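Local coordinates for protein cytosolic phospholipase A2 delta (Homo sapiens, PDB 5IZ5) that hydrolyses glycerophospholipids at the sn-2 position in a calcium-dependent manner, with a preference for linoleic acid, and uses a C2 domain to associate with membranes, at residues R81-E93 and Q611-K623. The protein carries 3 engineered substitutions. Numbering follows the deposited sequence.
Sequences RFLIQSQVKNVLE and QGLQLHQDYCSHK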
loop_
_atom_site.group_PDB
_atom_site.type_symbol
_atom_site.label_atom_id
_atom_site.label_comp_id
_atom_site.label_asym_id
_atom_site.label_seq_id
_atom_site.Cartn_x
_atom_site.Cartn_y
_atom_site.Cartn_z
ATOM N N ARG B 81 22.183 -9.717 -27.459
ATOM C CA ARG B 81 22.141 -10.907 -26.601
ATOM C C ARG B 81 21.781 -10.604 -25.152
ATOM O O ARG B 81 22.367 -9.711 -24.540
ATOM C CB ARG B 81 23.489 -11.617 -26.642
ATOM C CG ARG B 81 23.663 -12.475 -27.875
ATOM C CD ARG B 81 25.141 -12.769 -28.133
ATOM N NE ARG B 81 25.637 -12.143 -29.360
ATOM C CZ ARG B 81 26.201 -10.937 -29.448
ATOM N NH1 ARG B 81 26.364 -10.162 -28.377
ATOM N NH2 ARG B 81 26.610 -10.498 -30.633
ATOM N N PHE B 82 20.814 -11.361 -24.627
ATOM C CA PHE B 82 20.388 -11.285 -23.231
ATOM C C PHE B 82 20.572 -12.626 -22.515
ATOM O O PHE B 82 20.385 -13.681 -23.113
ATOM C CB PHE B 82 18.891 -10.970 -23.163
ATOM C CG PHE B 82 18.497 -9.614 -23.711
ATOM C CD1 PHE B 82 18.434 -8.510 -22.876
ATOM C CD2 PHE B 82 18.128 -9.454 -25.043
ATOM C CE1 PHE B 82 18.042 -7.268 -23.356
ATOM C CE2 PHE B 82 17.733 -8.208 -25.536
ATOM C CZ PHE B 82 17.688 -7.114 -24.688
ATOM N N LEU B 83 20.898 -12.589 -21.227
ATOM C CA LEU B 83 20.743 -13.765 -20.371
ATOM C C LEU B 83 19.311 -13.778 -19.810
ATOM O O LEU B 83 18.858 -12.794 -19.227
ATOM C CB LEU B 83 21.791 -13.789 -19.253
ATOM C CG LEU B 83 22.362 -15.191 -18.935
ATOM C CD1 LEU B 83 22.962 -15.854 -20.173
ATOM C CD2 LEU B 83 23.406 -15.144 -17.827
ATOM N N ILE B 84 18.605 -14.891 -20.018
ATOM C CA ILE B 84 17.188 -15.024 -19.681
ATOM C C ILE B 84 16.969 -16.084 -18.591
ATOM O O ILE B 84 17.394 -17.233 -18.729
ATOM C CB ILE B 84 16.379 -15.416 -20.941
ATOM C CG1 ILE B 84 16.448 -14.301 -22.002
ATOM C CG2 ILE B 84 14.931 -15.757 -20.597
ATOM C CD1 ILE B 84 15.945 -12.945 -21.551
ATOM N N GLN B 85 16.304 -15.683 -17.511
ATOM C CA GLN B 85 15.890 -16.594 -16.438
ATOM C C GLN B 85 14.482 -17.094 -16.738
ATOM O O GLN B 85 13.525 -16.322 -16.742
ATOM C CB GLN B 85 15.943 -15.878 -15.084
ATOM C CG GLN B 85 15.416 -16.647 -13.884
ATOM C CD GLN B 85 15.969 -18.053 -13.786
ATOM O OE1 GLN B 85 15.265 -19.022 -14.054
ATOM N NE2 GLN B 85 17.232 -18.170 -13.399
ATOM N N SER B 86 14.363 -18.393 -16.997
ATOM C CA SER B 86 13.088 -18.999 -17.400
ATOM C C SER B 86 11.994 -18.915 -16.327
ATOM O O SER B 86 10.813 -18.950 -16.646
ATOM C CB SER B 86 13.302 -20.469 -17.787
ATOM O OG SER B 86 13.783 -21.226 -16.683
ATOM N N GLN B 87 12.388 -18.803 -15.062
ATOM C CA GLN B 87 11.439 -18.760 -13.946
ATOM C C GLN B 87 10.780 -17.396 -13.686
ATOM O O GLN B 87 9.896 -17.289 -12.810
ATOM C CB GLN B 87 12.134 -19.207 -12.668
ATOM C CG GLN B 87 12.548 -20.664 -12.629
ATOM C CD GLN B 87 11.427 -21.614 -13.014
ATOM O OE1 GLN B 87 11.272 -21.930 -14.190
ATOM N NE2 GLN B 87 10.641 -22.066 -12.040
ATOM N N VAL B 88 11.192 -16.354 -14.409
ATOM C CA VAL B 88 10.523 -15.059 -14.281
ATOM C C VAL B 88 9.797 -14.697 -15.561
ATOM O O VAL B 88 10.072 -15.245 -16.625
ATOM C CB VAL B 88 11.473 -13.898 -13.866
ATOM C CG1 VAL B 88 12.147 -14.205 -12.547
ATOM C CG2 VAL B 88 12.511 -13.585 -14.932
ATOM N N LYS B 89 8.843 -13.784 -15.436
ATOM C CA LYS B 89 8.167 -13.235 -16.595
ATOM C C LYS B 89 9.079 -12.219 -17.270
ATOM O O LYS B 89 9.544 -11.271 -16.644
ATOM C CB LYS B 89 6.832 -12.606 -16.219
ATOM C CG LYS B 89 5.721 -12.948 -17.195
ATOM C CD LYS B 89 5.311 -14.417 -17.158
ATOM C CE LYS B 89 4.766 -14.906 -18.490
ATOM N NZ LYS B 89 3.887 -13.980 -19.244
ATOM N N ASN B 90 9.331 -12.446 -18.552
ATOM C CA ASN B 90 10.234 -11.615 -19.330
ATOM C C ASN B 90 9.472 -10.974 -20.474
ATOM O O ASN B 90 8.999 -11.670 -21.378
ATOM C CB ASN B 90 11.372 -12.459 -19.882
ATOM C CG ASN B 90 12.292 -12.973 -18.797
ATOM O OD1 ASN B 90 12.934 -12.189 -18.095
ATOM N ND2 ASN B 90 12.357 -14.295 -18.648
ATOM N N VAL B 91 9.324 -9.654 -20.411
ATOM C CA VAL B 91 8.652 -8.910 -21.458
ATOM C C VAL B 91 9.687 -8.054 -22.170
ATOM O O VAL B 91 10.360 -7.226 -21.557
ATOM C CB VAL B 91 7.520 -8.025 -20.909
ATOM C CG1 VAL B 91 6.805 -7.305 -22.047
ATOM C CG2 VAL B 91 6.525 -8.861 -20.121
ATOM N N LEU B 92 9.810 -8.269 -23.470
ATOM C CA LEU B 92 10.745 -7.523 -24.283
ATOM C C LEU B 92 10.001 -6.372 -24.941
ATOM O O LEU B 92 8.958 -6.570 -25.560
ATOM C CB LEU B 92 11.354 -8.430 -25.337
ATOM C CG LEU B 92 12.447 -7.803 -26.202
ATOM C CD1 LEU B 92 13.716 -7.552 -25.402
ATOM C CD2 LEU B 92 12.746 -8.711 -27.377
ATOM N N GLU B 93 10.525 -5.164 -24.774
ATOM C CA GLU B 93 9.964 -3.995 -25.425
ATOM C C GLU B 93 10.813 -3.667 -26.642
ATOM O O GLU B 93 12.025 -3.496 -26.529
ATOM C CB GLU B 93 9.934 -2.803 -24.473
ATOM C CG GLU B 93 9.191 -1.600 -25.037
ATOM C CD GLU B 93 9.376 -0.349 -24.204
ATOM O OE1 GLU B 93 9.625 0.723 -24.799
ATOM O OE2 GLU B 93 9.286 -0.439 -22.961
ATOM N N GLN B 611 10.542 -2.678 -4.818
ATOM C CA GLN B 611 11.324 -2.204 -5.968
ATOM C C GLN B 611 12.354 -3.216 -6.479
ATOM O O GLN B 611 13.141 -3.768 -5.712
ATOM C CB GLN B 611 12.040 -0.884 -5.654
ATOM C CG GLN B 611 12.798 -0.328 -6.856
ATOM C CD GLN B 611 13.408 1.048 -6.629
ATOM O OE1 GLN B 611 13.391 1.593 -5.526
ATOM N NE2 GLN B 611 13.977 1.602 -7.682
ATOM N N GLY B 612 12.325 -3.469 -7.779
ATOM C CA GLY B 612 13.321 -4.321 -8.412
ATOM C C GLY B 612 12.989 -5.799 -8.422
ATOM O O GLY B 612 13.524 -6.538 -9.244
ATOM N N LEU B 613 12.087 -6.241 -7.547
ATOM C CA LEU B 613 11.636 -7.630 -7.570
ATOM C C LEU B 613 10.918 -7.897 -8.880
ATOM O O LEU B 613 10.348 -6.981 -9.488
ATOM C CB LEU B 613 10.707 -7.920 -6.389
ATOM C CG LEU B 613 11.365 -7.811 -5.013
ATOM C CD1 LEU B 613 10.315 -7.817 -3.914
ATOM C CD2 LEU B 613 12.385 -8.925 -4.812
ATOM N N GLN B 614 10.940 -9.156 -9.313
ATOM C CA GLN B 614 10.370 -9.526 -10.598
ATOM C C GLN B 614 9.248 -10.550 -10.455
ATOM O O GLN B 614 9.157 -11.251 -9.452
ATOM C CB GLN B 614 11.479 -10.044 -11.508
ATOM C CG GLN B 614 12.692 -9.112 -11.553
ATOM C CD GLN B 614 13.742 -9.523 -12.563
ATOM O OE1 GLN B 614 13.735 -10.652 -13.051
ATOM N NE2 GLN B 614 14.650 -8.601 -12.887
ATOM N N LEU B 615 8.387 -10.626 -11.464
ATOM C CA LEU B 615 7.246 -11.533 -11.421
ATOM C C LEU B 615 7.654 -12.928 -11.857
ATOM O O LEU B 615 8.366 -13.090 -12.841
ATOM C CB LEU B 615 6.097 -11.026 -12.303
ATOM C CG LEU B 615 5.279 -9.819 -11.825
ATOM C CD1 LEU B 615 4.776 -10.027 -10.403
ATOM C CD2 LEU B 615 6.063 -8.519 -11.930
ATOM N N HIS B 616 7.154 -13.934 -11.147
ATOM C CA HIS B 616 7.415 -15.335 -11.472
ATOM C C HIS B 616 6.744 -15.675 -12.803
ATOM O O HIS B 616 5.727 -15.081 -13.161
ATOM C CB HIS B 616 6.876 -16.239 -10.360
ATOM C CG HIS B 616 7.420 -17.631 -10.388
ATOM N ND1 HIS B 616 6.952 -18.600 -11.246
ATOM C CD2 HIS B 616 8.391 -18.219 -9.657
ATOM C CE1 HIS B 616 7.620 -19.721 -11.054
ATOM N NE2 HIS B 616 8.494 -19.518 -10.088
ATOM N N GLN B 617 7.319 -16.616 -13.543
ATOM C CA GLN B 617 6.786 -17.010 -14.857
ATOM C C GLN B 617 5.312 -17.421 -14.808
ATOM O O GLN B 617 4.548 -17.128 -15.725
ATOM C CB GLN B 617 7.631 -18.138 -15.455
ATOM C CG GLN B 617 7.152 -18.692 -16.794
ATOM C CD GLN B 617 7.031 -17.652 -17.899
ATOM O OE1 GLN B 617 6.034 -17.626 -18.610
ATOM N NE2 GLN B 617 8.042 -16.805 -18.059
ATOM N N ASP B 618 4.889 -18.071 -13.734
ATOM C CA ASP B 618 3.487 -18.455 -13.644
ATOM C C ASP B 618 2.759 -17.750 -12.496
ATOM O O ASP B 618 1.827 -18.296 -11.907
ATOM C CB ASP B 618 3.270 -19.989 -13.678
ATOM C CG ASP B 618 4.368 -20.763 -13.005
ATOM O OD1 ASP B 618 5.237 -21.353 -13.689
ATOM O OD2 ASP B 618 4.336 -20.787 -11.771
ATOM N N TYR B 619 3.160 -16.505 -12.230
ATOM C CA TYR B 619 2.483 -15.660 -11.235
ATOM C C TYR B 619 0.955 -15.615 -11.434
ATOM O O TYR B 619 0.203 -15.628 -10.460
ATOM C CB TYR B 619 3.055 -14.227 -11.223
ATOM C CG TYR B 619 2.555 -13.340 -12.340
ATOM C CD1 TYR B 619 3.030 -13.483 -13.639
ATOM C CD2 TYR B 619 1.624 -12.344 -12.092
ATOM C CE1 TYR B 619 2.577 -12.663 -14.660
ATOM C CE2 TYR B 619 1.166 -11.518 -13.102
ATOM C CZ TYR B 619 1.644 -11.682 -14.384
ATOM O OH TYR B 619 1.194 -10.860 -15.391
ATOM N N CYS B 620 0.501 -15.566 -12.684
ATOM C CA CYS B 620 -0.942 -15.475 -12.977
ATOM C C CYS B 620 -1.779 -16.619 -12.444
ATOM O O CYS B 620 -2.895 -16.400 -11.980
ATOM C CB CYS B 620 -1.203 -15.392 -14.475
ATOM S SG CYS B 620 -1.292 -13.715 -15.077
ATOM N N SER B 621 -1.252 -17.832 -12.537
ATOM C CA SER B 621 -1.969 -19.022 -12.120
ATOM C C SER B 621 -1.573 -19.419 -10.693
ATOM O O SER B 621 -1.234 -20.579 -10.432
ATOM C CB SER B 621 -1.642 -20.164 -13.078
ATOM O OG SER B 621 -0.286 -20.559 -12.945
ATOM N N HIS B 622 -1.588 -18.448 -9.783
ATOM C CA HIS B 622 -1.348 -18.689 -8.373
ATOM C C HIS B 622 -2.620 -18.288 -7.642
ATOM O O HIS B 622 -3.206 -17.250 -7.938
ATOM C CB HIS B 622 -0.148 -17.872 -7.888
ATOM C CG HIS B 622 0.180 -18.060 -6.440
ATOM N ND1 HIS B 622 -0.394 -17.311 -5.433
ATOM C CD2 HIS B 622 1.036 -18.910 -5.829
ATOM C CE1 HIS B 622 0.087 -17.699 -4.267
ATOM N NE2 HIS B 622 0.960 -18.666 -4.479
ATOM N N LYS B 623 -3.042 -19.101 -6.681
ATOM C CA LYS B 623 -4.366 -18.938 -6.087
ATOM C C LYS B 623 -4.571 -17.560 -5.485
ATOM O O LYS B 623 -5.609 -16.931 -5.674
ATOM C CB LYS B 623 -4.586 -19.973 -4.991
ATOM C CG LYS B 623 -4.789 -21.386 -5.501
ATOM C CD LYS B 623 -4.820 -22.392 -4.357
ATOM C CE LYS B 623 -5.236 -23.773 -4.837
ATOM N NZ LYS B 623 -5.073 -24.803 -3.770
HETATM O O HOH W 1 8.146 -14.715 -20.217
#
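The carbonyl oxygen of Gln87 is met by two neighbouring residues, His616 and Gln617: Gln617 N donates to Gln87 O over 2.8 Å from above the carbonyl plane, and the CA-H of His616 makes a weaker approach to the same oxygen. That oxygen also sits over the centre of one face of the His616 imidazole, 3.4 Å above its plane. With CG anti to the backbone N (chi1 -163°), the ring lies with one face against Gln87 O, and Asp618 N binds His616 ND1 in the ring plane, fixing its rotation; His616 NE2 is buried with no partner in the model. The amide of Gln87 runs alongside this ring, the two planes nearly perpendicular at 84°. An alanine in place of His616 would take away the ring on which Gln87 O rests and would probably leave Asp618 N without its acceptor.

Two residues further on, Lys89 N gives a nearly straight bond (170° at the hydrogen) to Leu615 O at 2.7 Å; together with Gln617 N to Gln87 O it frames a single beta bridge between Val88 and His616. The Gln617 side chain, bent at chi2, doubles back so that NE2 reaches Val88 O at 2.9 Å in a weak, bent bond and also meets a water held by Asn90 N. The methylenes of Lys89 cross Gln617 obliquely and Tyr619 at about a right angle, with Lys89 CG 4.0 Å from Tyr619 CE1, while its NZ pairs with Asp114. The two methyls of Val88 rest on Gln614 OE1, and the Gln614 amide is bound by Thr57 and Arg163.

A type I turn from Gln85 to Val88, in the loop joining two strands of the C2 beta-sandwich, thus docks on a segment of the catalytic domain through an isolated beta bridge, an interdomain contact away from the calcium and active sites.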